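Local coordinates for protein Xaa-Pro Dipeptidase (Alteromonas macleodii, PDB 2QS8) that probably acts as a metal-dependent carboxypeptidase or dipeptidase of the amidohydrolase superfamily, cleaving short peptides at their C-terminal residue in a TIM-barrel active site, at residues A[177-180]-A[181-185]; A[265-269]-A[270-274]; A[340-343]-A[344-348]; A[403-407]-A[408-412]. All coordinates share one frame; numbering follows the deposited sequence.

Interaction 1 (A[177-180]-A[181-185])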
loop_
_atom_site.group_PDB
_atom_site.type_symbol
_atom_site.label_atom_id
_atom_site.label_comp_id
_atom_site.label_asym_id
_atom_site.label_seq_id
_atom_site.Cartn_x
_atom_site.Cartn_y
_atom_site.Cartn_z
ATOM N N GLU A 177 -7.003 -0.854 1.255
ATOM C CA GLU A 177 -7.633 0.409 0.893
ATOM C C GLU A 177 -9.138 0.271 1.141
ATOM O O GLU A 177 -9.800 1.248 1.456
ATOM C CB GLU A 177 -7.362 0.789 -0.572
ATOM C CG GLU A 177 -5.904 1.034 -0.892
ATOM C CD GLU A 177 -5.681 1.864 -2.156
ATOM O OE1 GLU A 177 -6.563 1.887 -3.052
ATOM O OE2 GLU A 177 -4.601 2.490 -2.260
ATOM N N VAL A 178 -9.670 -0.946 1.005
ATOM C CA VAL A 178 -11.089 -1.170 1.259
ATOM C C VAL A 178 -11.413 -0.812 2.712
ATOM O O VAL A 178 -12.385 -0.103 2.968
ATOM C CB VAL A 178 -11.513 -2.635 1.001
ATOM C CG1 VAL A 178 -12.831 -2.960 1.740
ATOM C CG2 VAL A 178 -11.727 -2.848 -0.474
ATOM N N TYR A 179 -10.593 -1.295 3.652
ATOM C CA TYR A 179 -10.814 -1.012 5.067
ATOM C C TYR A 179 -10.739 0.492 5.354
ATOM O O TYR A 179 -11.528 1.020 6.135
ATOM C CB TYR A 179 -9.795 -1.759 5.946
ATOM C CG TYR A 179 -10.279 -3.101 6.462
ATOM C CD1 TYR A 179 -10.227 -4.242 5.658
ATOM C CD2 TYR A 179 -10.787 -3.229 7.762
ATOM C CE1 TYR A 179 -10.663 -5.477 6.136
ATOM C CE2 TYR A 179 -11.227 -4.464 8.252
ATOM C CZ TYR A 179 -11.163 -5.578 7.436
ATOM O OH TYR A 179 -11.601 -6.783 7.924
ATOM N N ALA A 180 -9.787 1.172 4.727
ATOM C CA ALA A 180 -9.645 2.601 4.919
ATOM C C ALA A 180 -10.939 3.269 4.491
ATOM O O ALA A 180 -11.455 4.134 5.194
ATOM C CB ALA A 180 -8.478 3.143 4.094
ATOM N N ALA A 181 -11.469 2.851 3.345
ATOM C CA ALA A 181 -12.709 3.414 2.810
ATOM C C ALA A 181 -13.945 3.112 3.675
ATOM O O ALA A 181 -14.810 3.974 3.851
ATOM C CB ALA A 181 -12.936 2.918 1.379
ATOM N N VAL A 182 -14.042 1.893 4.193
ATOM C CA VAL A 182 -15.171 1.533 5.035
ATOM C C VAL A 182 -15.082 2.326 6.341
ATOM O O VAL A 182 -16.059 2.902 6.788
ATOM C CB VAL A 182 -15.186 0.019 5.345
ATOM C CG1 VAL A 182 -16.207 -0.297 6.426
ATOM C CG2 VAL A 182 -15.514 -0.752 4.083
ATOM N N ARG A 183 -13.900 2.354 6.941
ATOM C CA ARG A 183 -13.705 3.097 8.169
ATOM C C ARG A 183 -13.969 4.596 7.984
ATOM O O ARG A 183 -14.466 5.253 8.904
ATOM C CB ARG A 183 -12.299 2.844 8.716
ATOM C CG ARG A 183 -12.164 1.457 9.371
ATOM C CD ARG A 183 -10.720 1.091 9.693
ATOM N NE ARG A 183 -10.614 -0.176 10.411
ATOM C CZ ARG A 183 -9.576 -1.003 10.313
ATOM N NH1 ARG A 183 -8.547 -0.702 9.527
ATOM N NH2 ARG A 183 -9.559 -2.132 10.993
ATOM N N GLN A 184 -13.663 5.133 6.796
ATOM C CA GLN A 184 -13.909 6.549 6.532
ATOM C C GLN A 184 -15.409 6.837 6.568
ATOM O O GLN A 184 -15.836 7.895 7.027
ATOM C CB GLN A 184 -13.361 6.961 5.159
ATOM C CG GLN A 184 -13.492 8.444 4.870
ATOM C CD GLN A 184 -12.731 9.288 5.877
ATOM O OE1 GLN A 184 -11.622 8.938 6.283
ATOM N NE2 GLN A 184 -13.320 10.414 6.277
ATOM N N ARG A 185 -16.207 5.896 6.072
ATOM C CA ARG A 185 -17.651 6.086 6.085
ATOM C C ARG A 185 -18.135 6.069 7.539
ATOM O O ARG A 185 -19.042 6.809 7.903
ATOM C CB ARG A 185 -18.339 5.009 5.242
ATOM C CG ARG A 185 -18.928 5.543 3.932
ATOM C CD ARG A 185 -18.180 6.780 3.416
ATOM N NE ARG A 185 -16.962 6.424 2.716
ATOM C CZ ARG A 185 -16.004 7.274 2.373
ATOM N NH1 ARG A 185 -16.092 8.561 2.658
ATOM N NH2 ARG A 185 -14.941 6.813 1.732
#
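Tyr179 and Arg183 meet one turn apart on helix 175-188 of the TIM-barrel domain, an i to i+4 pair joined first by the backbone bond from Arg183 N to Tyr179 O (2.8 Å). The arginine can be followed outward. Its CB and CG both rest on Tyr179 O, each at 3.3 Å, because CG lies beside the backbone N (chi1 -75°) and the chain starts back along the helix. CD stays near the same oxygen, and the stretch from CG to NE is extended, carrying the guanidinium to the tyrosine ring. There CD2 of Tyr179 sits over the centre of one guanidinium face, with the two planes 55° apart: a tilted contact and no parallel stack. A long, flat-ended arginine suits this place, since its tip also reaches Tyr228 through NE and, in the second subunit, Asn173 through NH1 and Glu217 through NH2, the last a salt bridge. Ala180, small enough for a close interface, packs on the same Asn173 of the second subunit. Tyr179 OH bonds to Ser223. On the flank turned to helix 215-227, beta-branched Val178 touches Ala220 and Val221, and Val182 touches Ala224; the two valines lie side by side, Val178 CG1 4.2 Å from Val182 CG2.

Interaction 2 (A[265-269]-A[270-274])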
loop_
_atom_site.group_PDB
_atom_site.type_symbol
_atom_site.label_atom_id
_atom_site.label_comp_id
_atom_site.label_asym_id
_atom_site.label_seq_id
_atom_site.Cartn_x
_atom_site.Cartn_y
_atom_site.Cartn_z
ATOM N N ASP A 265 -30.055 -18.980 -6.092
ATOM C CA ASP A 265 -29.950 -19.976 -5.035
ATOM C C ASP A 265 -28.956 -19.510 -3.970
ATOM O O ASP A 265 -29.138 -19.766 -2.780
ATOM C CB ASP A 265 -29.516 -21.332 -5.599
ATOM C CG ASP A 265 -30.600 -21.982 -6.449
ATOM O OD1 ASP A 265 -31.778 -21.929 -6.040
ATOM O OD2 ASP A 265 -30.282 -22.557 -7.511
ATOM N N LEU A 266 -27.899 -18.832 -4.395
ATOM C CA LEU A 266 -26.922 -18.328 -3.443
ATOM C C LEU A 266 -27.591 -17.312 -2.527
ATOM O O LEU A 266 -27.388 -17.335 -1.321
ATOM C CB LEU A 266 -25.743 -17.682 -4.173
ATOM C CG LEU A 266 -24.727 -18.663 -4.759
ATOM C CD1 LEU A 266 -23.739 -17.921 -5.639
ATOM C CD2 LEU A 266 -24.000 -19.383 -3.621
HETATM N N MSE A 267 -28.398 -16.422 -3.095
HETATM C CA MSE A 267 -29.079 -15.419 -2.286
HETATM C C MSE A 267 -30.063 -16.034 -1.304
HETATM O O MSE A 267 -30.225 -15.542 -0.187
HETATM C CB MSE A 267 -29.798 -14.426 -3.183
HETATM C CG MSE A 267 -28.867 -13.432 -3.822
HETATM SE SE MSE A 267 -29.912 -12.223 -4.946
HETATM C CE MSE A 267 -30.624 -10.990 -3.573
ATOM N N ILE A 268 -30.707 -17.117 -1.721
ATOM C CA ILE A 268 -31.652 -17.804 -0.860
ATOM C C ILE A 268 -30.900 -18.487 0.280
ATOM O O ILE A 268 -31.315 -18.426 1.432
ATOM C CB ILE A 268 -32.446 -18.863 -1.647
ATOM C CG1 ILE A 268 -33.322 -18.165 -2.689
ATOM C CG2 ILE A 268 -33.308 -19.685 -0.699
ATOM C CD1 ILE A 268 -34.007 -19.107 -3.643
ATOM N N GLU A 269 -29.787 -19.126 -0.050
ATOM C CA GLU A 269 -28.982 -19.828 0.945
ATOM C C GLU A 269 -28.359 -18.902 1.983
ATOM O O GLU A 269 -28.240 -19.264 3.151
ATOM C CB GLU A 269 -27.873 -20.606 0.247
ATOM C CG GLU A 269 -27.013 -21.451 1.163
ATOM C CD GLU A 269 -25.728 -21.907 0.482
ATOM O OE1 GLU A 269 -25.799 -22.404 -0.667
ATOM O OE2 GLU A 269 -24.646 -21.769 1.096
ATOM N N ASN A 270 -27.949 -17.716 1.546
ATOM C CA ASN A 270 -27.316 -16.742 2.429
ATOM C C ASN A 270 -28.320 -15.755 3.027
ATOM O O ASN A 270 -27.964 -14.939 3.868
ATOM C CB ASN A 270 -26.230 -15.968 1.666
ATOM C CG ASN A 270 -25.043 -16.843 1.277
ATOM O OD1 ASN A 270 -24.271 -17.277 2.128
ATOM N ND2 ASN A 270 -24.900 -17.104 -0.014
ATOM N N GLY A 271 -29.572 -15.842 2.585
ATOM C CA GLY A 271 -30.600 -14.941 3.082
ATOM C C GLY A 271 -30.344 -13.495 2.693
ATOM O O GLY A 271 -30.519 -12.587 3.502
ATOM N N THR A 272 -29.928 -13.280 1.448
ATOM C CA THR A 272 -29.639 -11.933 0.957
ATOM C C THR A 272 -30.907 -11.281 0.416
ATOM O O THR A 272 -31.705 -11.945 -0.233
ATOM C CB THR A 272 -28.610 -11.971 -0.185
ATOM O OG1 THR A 272 -27.588 -12.933 0.110
ATOM C CG2 THR A 272 -27.980 -10.593 -0.355
ATOM N N TYR A 273 -31.094 -9.991 0.677
ATOM C CA TYR A 273 -32.274 -9.279 0.182
ATOM C C TYR A 273 -32.089 -8.704 -1.221
ATOM O O TYR A 273 -31.015 -8.215 -1.560
ATOM C CB TYR A 273 -32.668 -8.143 1.131
ATOM C CG TYR A 273 -33.632 -8.562 2.223
ATOM C CD1 TYR A 273 -33.169 -8.987 3.474
ATOM C CD2 TYR A 273 -35.012 -8.540 2.001
ATOM C CE1 TYR A 273 -34.064 -9.373 4.485
ATOM C CE2 TYR A 273 -35.917 -8.927 2.999
ATOM C CZ TYR A 273 -35.441 -9.337 4.240
ATOM O OH TYR A 273 -36.346 -9.681 5.221
ATOM N N TYR A 274 -33.146 -8.786 -2.033
ATOM C CA TYR A 274 -33.131 -8.261 -3.392
ATOM C C TYR A 274 -33.963 -6.974 -3.460
ATOM O O TYR A 274 -35.152 -6.987 -3.164
ATOM C CB TYR A 274 -33.699 -9.290 -4.383
ATOM C CG TYR A 274 -33.790 -8.794 -5.822
ATOM C CD1 TYR A 274 -34.801 -9.238 -6.671
ATOM C CD2 TYR A 274 -32.856 -7.898 -6.336
ATOM C CE1 TYR A 274 -34.878 -8.802 -7.994
ATOM C CE2 TYR A 274 -32.922 -7.459 -7.654
ATOM C CZ TYR A 274 -33.934 -7.915 -8.475
ATOM O OH TYR A 274 -33.999 -7.480 -9.781
HETATM O O HOH W 1 -33.157 -14.428 -0.378
#
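Met267, a selenomethionine, lays its side chain across Thr272 at about a right angle, CG standing 3.9 Å from the threonine CB. Its bend at chi3 (80°) turns the methyl onward to the strand, where Met267 CE lies 3.6 Å from Tyr274 CB and also meets Tyr273 O. A flexible, apolar chain fits here because it can curve round the threonine and fill the corner between helix and strand. The backbone itself makes the turn: Thr272 N donates to Met267 O at 2.8 Å, in the carbonyl plane, and Gly271 N gives a weak bond to Ile268 O. With Gly271 at positive phi (65°), a conformation easy for a residue lacking CB, this is a Schellman motif, which ends helix 261-270 and releases the chain into strand 273-275 of the beta-alpha-beta unit that starts at strand 252-253. One residue earlier, Leu266 O is gripped twice by Asn270, from opposite faces of its plane: by N at 2.9 Å, and by ND2 at 2.8 Å in a bent bond (133°) from well above that plane. The short amide arm can fold back on its own helix end. A water donates to Thr272 O and weakly to Met267 O. Farther out, helix 239-248 covers the selenomethionine through Met242 and Ile246, Tyr274 OH bonds to His255 O, a residue of the methionine pocket, and Tyr273 OH to Glu361.

Interaction 3 (A[340-343]-A[344-348])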
loop_
_atom_site.group_PDB
_atom_site.type_symbol
_atom_site.label_atom_id
_atom_site.label_comp_id
_atom_site.label_asym_id
_atom_site.label_seq_id
_atom_site.Cartn_x
_atom_site.Cartn_y
_atom_site.Cartn_z
ATOM N N GLU A 340 -43.433 2.102 -7.897
ATOM C CA GLU A 340 -42.711 0.849 -7.725
ATOM C C GLU A 340 -43.673 -0.292 -7.349
ATOM O O GLU A 340 -43.483 -1.438 -7.769
ATOM C CB GLU A 340 -41.635 1.015 -6.646
ATOM C CG GLU A 340 -40.711 -0.185 -6.415
ATOM C CD GLU A 340 -39.776 -0.479 -7.587
ATOM O OE1 GLU A 340 -39.677 0.361 -8.510
ATOM O OE2 GLU A 340 -39.134 -1.556 -7.577
ATOM N N PHE A 341 -44.692 0.024 -6.551
ATOM C CA PHE A 341 -45.690 -0.959 -6.134
ATOM C C PHE A 341 -46.429 -1.489 -7.357
ATOM O O PHE A 341 -46.575 -2.700 -7.535
ATOM C CB PHE A 341 -46.717 -0.338 -5.180
ATOM C CG PHE A 341 -46.196 -0.079 -3.798
ATOM C CD1 PHE A 341 -45.682 -1.110 -3.026
ATOM C CD2 PHE A 341 -46.217 1.205 -3.270
ATOM C CE1 PHE A 341 -45.192 -0.857 -1.753
ATOM C CE2 PHE A 341 -45.730 1.467 -2.000
ATOM C CZ PHE A 341 -45.217 0.437 -1.241
ATOM N N VAL A 342 -46.894 -0.573 -8.198
ATOM C CA VAL A 342 -47.622 -0.955 -9.395
ATOM C C VAL A 342 -46.768 -1.843 -10.301
ATOM O O VAL A 342 -47.281 -2.766 -10.938
ATOM C CB VAL A 342 -48.074 0.285 -10.177
ATOM C CG1 VAL A 342 -48.970 -0.137 -11.342
ATOM C CG2 VAL A 342 -48.786 1.253 -9.244
ATOM N N TYR A 343 -45.468 -1.563 -10.352
ATOM C CA TYR A 343 -44.557 -2.349 -11.177
ATOM C C TYR A 343 -44.361 -3.742 -10.600
ATOM O O TYR A 343 -44.297 -4.720 -11.339
ATOM C CB TYR A 343 -43.199 -1.644 -11.311
ATOM C CG TYR A 343 -43.173 -0.512 -12.317
ATOM C CD1 TYR A 343 -43.444 -0.751 -13.667
ATOM C CD2 TYR A 343 -42.824 0.786 -11.935
ATOM C CE1 TYR A 343 -43.365 0.262 -14.606
ATOM C CE2 TYR A 343 -42.742 1.816 -12.874
ATOM C CZ TYR A 343 -43.013 1.541 -14.206
ATOM O OH TYR A 343 -42.916 2.540 -15.149
HETATM N N MSE A 344 -44.272 -3.831 -9.278
HETATM C CA MSE A 344 -44.082 -5.109 -8.618
HETATM C C MSE A 344 -45.272 -6.018 -8.831
HETATM O O MSE A 344 -45.116 -7.224 -9.028
HETATM C CB MSE A 344 -43.851 -4.886 -7.132
HETATM C CG MSE A 344 -42.575 -4.137 -6.882
HETATM SE SE MSE A 344 -42.343 -3.851 -4.991
HETATM C CE MSE A 344 -41.269 -5.413 -4.502
ATOM N N VAL A 345 -46.459 -5.423 -8.819
ATOM C CA VAL A 345 -47.682 -6.176 -9.021
ATOM C C VAL A 345 -47.788 -6.678 -10.459
ATOM O O VAL A 345 -48.004 -7.863 -10.688
ATOM C CB VAL A 345 -48.937 -5.323 -8.687
ATOM C CG1 VAL A 345 -50.196 -6.123 -8.982
ATOM C CG2 VAL A 345 -48.912 -4.900 -7.215
ATOM N N GLU A 346 -47.633 -5.779 -11.427
ATOM C CA GLU A 346 -47.731 -6.158 -12.829
ATOM C C GLU A 346 -46.741 -7.246 -13.216
ATOM O O GLU A 346 -46.923 -7.925 -14.227
ATOM C CB GLU A 346 -47.522 -4.941 -13.729
ATOM C CG GLU A 346 -48.429 -3.775 -13.387
ATOM C CD GLU A 346 -48.587 -2.799 -14.536
ATOM O OE1 GLU A 346 -47.575 -2.496 -15.214
ATOM O OE2 GLU A 346 -49.731 -2.327 -14.746
ATOM N N ASN A 347 -45.699 -7.426 -12.414
ATOM C CA ASN A 347 -44.710 -8.443 -12.720
ATOM C C ASN A 347 -44.794 -9.710 -11.873
ATOM O O ASN A 347 -43.802 -10.429 -11.719
ATOM C CB ASN A 347 -43.310 -7.831 -12.667
ATOM C CG ASN A 347 -43.041 -6.919 -13.856
ATOM O OD1 ASN A 347 -42.799 -7.387 -14.968
ATOM N ND2 ASN A 347 -43.109 -5.613 -13.629
ATOM N N GLY A 348 -45.980 -9.982 -11.324
ATOM C CA GLY A 348 -46.173 -11.200 -10.555
ATOM C C GLY A 348 -46.316 -11.193 -9.046
ATOM O O GLY A 348 -46.689 -12.214 -8.473
#
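This is a contact between successive turns of one short helix, 339-346, at its C-terminal end, in the TIM-barrel domain and beside helices 278-287 and 299-319. Two regular backbone bonds tie the turns together: Met344 N to Glu340 O (2.9 Å) and Val345 N to Phe341 O (3.0 Å). At the last turn a side chain joins in. Asn347 ND2 donates to Tyr343 O at 2.7 Å, a nearly straight bond of 158°, with the oxygen lying close to the amide plane of Asn347. CG of Asn347 stands beside its own backbone N (chi1 -73°), which folds the amide back over the helix end; the backbone N of Asn347 adds only a weak bond to the same carbonyl. Asparagine suits the spot, having an N-H on an arm just long enough to reach it. Gly348 follows at positive phi as the C-prime residue of a Schellman motif, its N bonded to Val345 O at 3.0 Å.

On the buried flank the selenomethionine Met344 runs back along the helix, its SE 4.3 Å from CG of Glu340, before its end turns away; its apolar chain packs on Ile278 and Phe313. Glu340 is bent at chi2 (68°), and its carboxylate accepts from Ser279 OG and Ile278 N, so that a buried acid has donors for both oxygens. The amide of Asn347 thus supplies a short second bond to a carbonyl whose backbone donor makes only a weak one, while the carboxylate of Glu340 ties the preceding turn to the start of helix 278-287, whose N-terminal dipole would probably help to stabilise its negative charge.

Interaction 4 (A[403-407]-A[408-412])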
loop_
_atom_site.group_PDB
_atom_site.type_symbol
_atom_site.label_atom_id
_atom_site.label_comp_id
_atom_site.label_asym_id
_atom_site.label_seq_id
_atom_site.Cartn_x
_atom_site.Cartn_y
_atom_site.Cartn_z
ATOM N N VAL A 403 -49.864 11.088 7.334
ATOM C CA VAL A 403 -48.555 10.567 7.675
ATOM C C VAL A 403 -48.248 10.896 9.122
ATOM O O VAL A 403 -48.210 12.068 9.501
ATOM C CB VAL A 403 -47.445 11.177 6.778
ATOM C CG1 VAL A 403 -46.086 10.617 7.171
ATOM C CG2 VAL A 403 -47.739 10.895 5.312
ATOM N N ILE A 404 -48.048 9.850 9.921
ATOM C CA ILE A 404 -47.715 9.995 11.333
ATOM C C ILE A 404 -46.351 9.369 11.555
ATOM O O ILE A 404 -46.098 8.248 11.129
ATOM C CB ILE A 404 -48.736 9.283 12.245
ATOM C CG1 ILE A 404 -50.129 9.889 12.027
ATOM C CG2 ILE A 404 -48.318 9.436 13.697
ATOM C CD1 ILE A 404 -51.253 9.194 12.783
ATOM N N LYS A 405 -45.471 10.099 12.220
ATOM C CA LYS A 405 -44.132 9.596 12.476
ATOM C C LYS A 405 -43.762 9.863 13.921
ATOM O O LYS A 405 -43.851 10.995 14.394
ATOM C CB LYS A 405 -43.133 10.287 11.552
ATOM C CG LYS A 405 -41.681 9.924 11.816
ATOM C CD LYS A 405 -40.780 11.021 11.268
ATOM C CE LYS A 405 -39.343 10.838 11.678
ATOM N NZ LYS A 405 -38.560 12.036 11.298
ATOM N N ASP A 406 -43.350 8.804 14.610
ATOM C CA ASP A 406 -42.972 8.882 16.012
ATOM C C ASP A 406 -44.126 9.415 16.862
ATOM O O ASP A 406 -43.923 10.200 17.789
ATOM C CB ASP A 406 -41.734 9.771 16.172
ATOM C CG ASP A 406 -40.828 9.314 17.299
ATOM O OD1 ASP A 406 -40.470 8.110 17.331
ATOM O OD2 ASP A 406 -40.464 10.157 18.147
ATOM N N GLY A 407 -45.341 8.983 16.536
ATOM C CA GLY A 407 -46.505 9.418 17.288
ATOM C C GLY A 407 -46.994 10.825 16.991
ATOM O O GLY A 407 -47.914 11.303 17.654
ATOM N N LEU A 408 -46.384 11.496 16.013
ATOM C CA LEU A 408 -46.799 12.855 15.650
ATOM C C LEU A 408 -47.389 12.912 14.244
ATOM O O LEU A 408 -46.893 12.268 13.318
ATOM C CB LEU A 408 -45.627 13.834 15.768
ATOM C CG LEU A 408 -45.331 14.441 17.150
ATOM C CD1 LEU A 408 -45.138 13.354 18.200
ATOM C CD2 LEU A 408 -44.079 15.300 17.052
ATOM N N LEU A 409 -48.455 13.689 14.095
ATOM C CA LEU A 409 -49.146 13.829 12.819
ATOM C C LEU A 409 -48.601 14.997 12.005
ATOM O O LEU A 409 -48.564 16.131 12.482
ATOM C CB LEU A 409 -50.646 14.034 13.064
ATOM C CG LEU A 409 -51.570 14.142 11.849
ATOM C CD1 LEU A 409 -51.774 12.777 11.215
ATOM C CD2 LEU A 409 -52.903 14.709 12.285
ATOM N N TYR A 410 -48.185 14.714 10.775
ATOM C CA TYR A 410 -47.652 15.745 9.888
ATOM C C TYR A 410 -48.667 16.051 8.793
ATOM O O TYR A 410 -48.983 17.212 8.530
ATOM C CB TYR A 410 -46.337 15.272 9.257
ATOM C CG TYR A 410 -45.200 15.123 10.238
ATOM C CD1 TYR A 410 -44.255 16.138 10.402
ATOM C CD2 TYR A 410 -45.071 13.974 11.008
ATOM C CE1 TYR A 410 -43.205 16.007 11.313
ATOM C CE2 TYR A 410 -44.030 13.832 11.920
ATOM C CZ TYR A 410 -43.101 14.849 12.070
ATOM O OH TYR A 410 -42.079 14.698 12.980
ATOM N N GLU A 411 -49.185 14.996 8.169
ATOM C CA GLU A 411 -50.158 15.139 7.092
ATOM C C GLU A 411 -51.499 14.539 7.492
ATOM O O GLU A 411 -51.552 13.436 8.036
ATOM C CB GLU A 411 -49.656 14.437 5.826
ATOM C CG GLU A 411 -50.048 15.143 4.539
ATOM C CD GLU A 411 -49.229 16.404 4.294
ATOM O OE1 GLU A 411 -49.568 17.149 3.353
ATOM O OE2 GLU A 411 -48.245 16.648 5.033
ATOM N N GLY A 412 -52.577 15.270 7.205
ATOM C CA GLY A 412 -53.914 14.805 7.528
ATOM C C GLY A 412 -54.563 15.596 8.650
ATOM O O GLY A 412 -55.301 14.992 9.462
HETATM O O HOH W 2 -39.326 14.663 11.482
#
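Val403 O receives two backbone N-H groups, from Tyr410 at 2.9 Å and, more weakly, from Glu411 at 3.4 Å. Two consecutive residues thus face one, the mark of a classic beta bulge. The bond from Val403 N to Glu411 O (3.0 Å) closes the same pair, and toward the turn Lys405 N donates to Leu408 O at 2.8 Å while Leu408 N answers to Lys405 O. With CG beside the backbone N (chi1 -67°), the ring of Tyr410 reaches back to the neighbouring strand, Val403 O lying at its edge and CE2 3.7 Å from CB of Lys405. Lys405 is extended beyond CG, and its ammonium shares a water with Tyr410 OH and donates to Gly134 O. Its long chain carries the ammonium from a buried strand position out to these polar partners; the tyrosine ring meanwhile sets itself edge-to-face with Phe103 of helix 88-104. On the face of the sheet opposite Val403 and Lys405, Ile404 crosses Leu409, CG1 to CD1 at 3.4 Å, branched apolar chains filling the non-hydrogen-bonded pair. Asp406 and Gly407 both take positive phi, a left-handed conformation that glycine adopts easily and aspartate tolerates. Asp406 OD1 also forms a salt bridge with Arg136. The whole is a beta hairpin with a two-residue loop, a type I' turn from Lys405 to Leu408, at the margin of the mixed sheet.

The four contacts follow one another in sequence and none touches another. Interactions 2 and 3 lie nearest, about 6 Å between closest atoms, and both approach the active site: the side chain of Tyr274 is about 9 Å from the bound methionine and that of Glu340 about 8 Å, with the magnesium ion about 12 Å from each. Interaction 2 reaches the pocket at His255; interaction 3 does so through Ile278 and Ser279, which lie in sequence between the pocket residues Thr277 and Ala280. Interaction 1, its centre 37 Å from that of interaction 3 across the chain's centre, serves the subunit interface instead. Interaction 4, about 12 Å from interaction 3 at nearest atoms, belongs to the mixed sheet and the C-terminal end of the modelled chain.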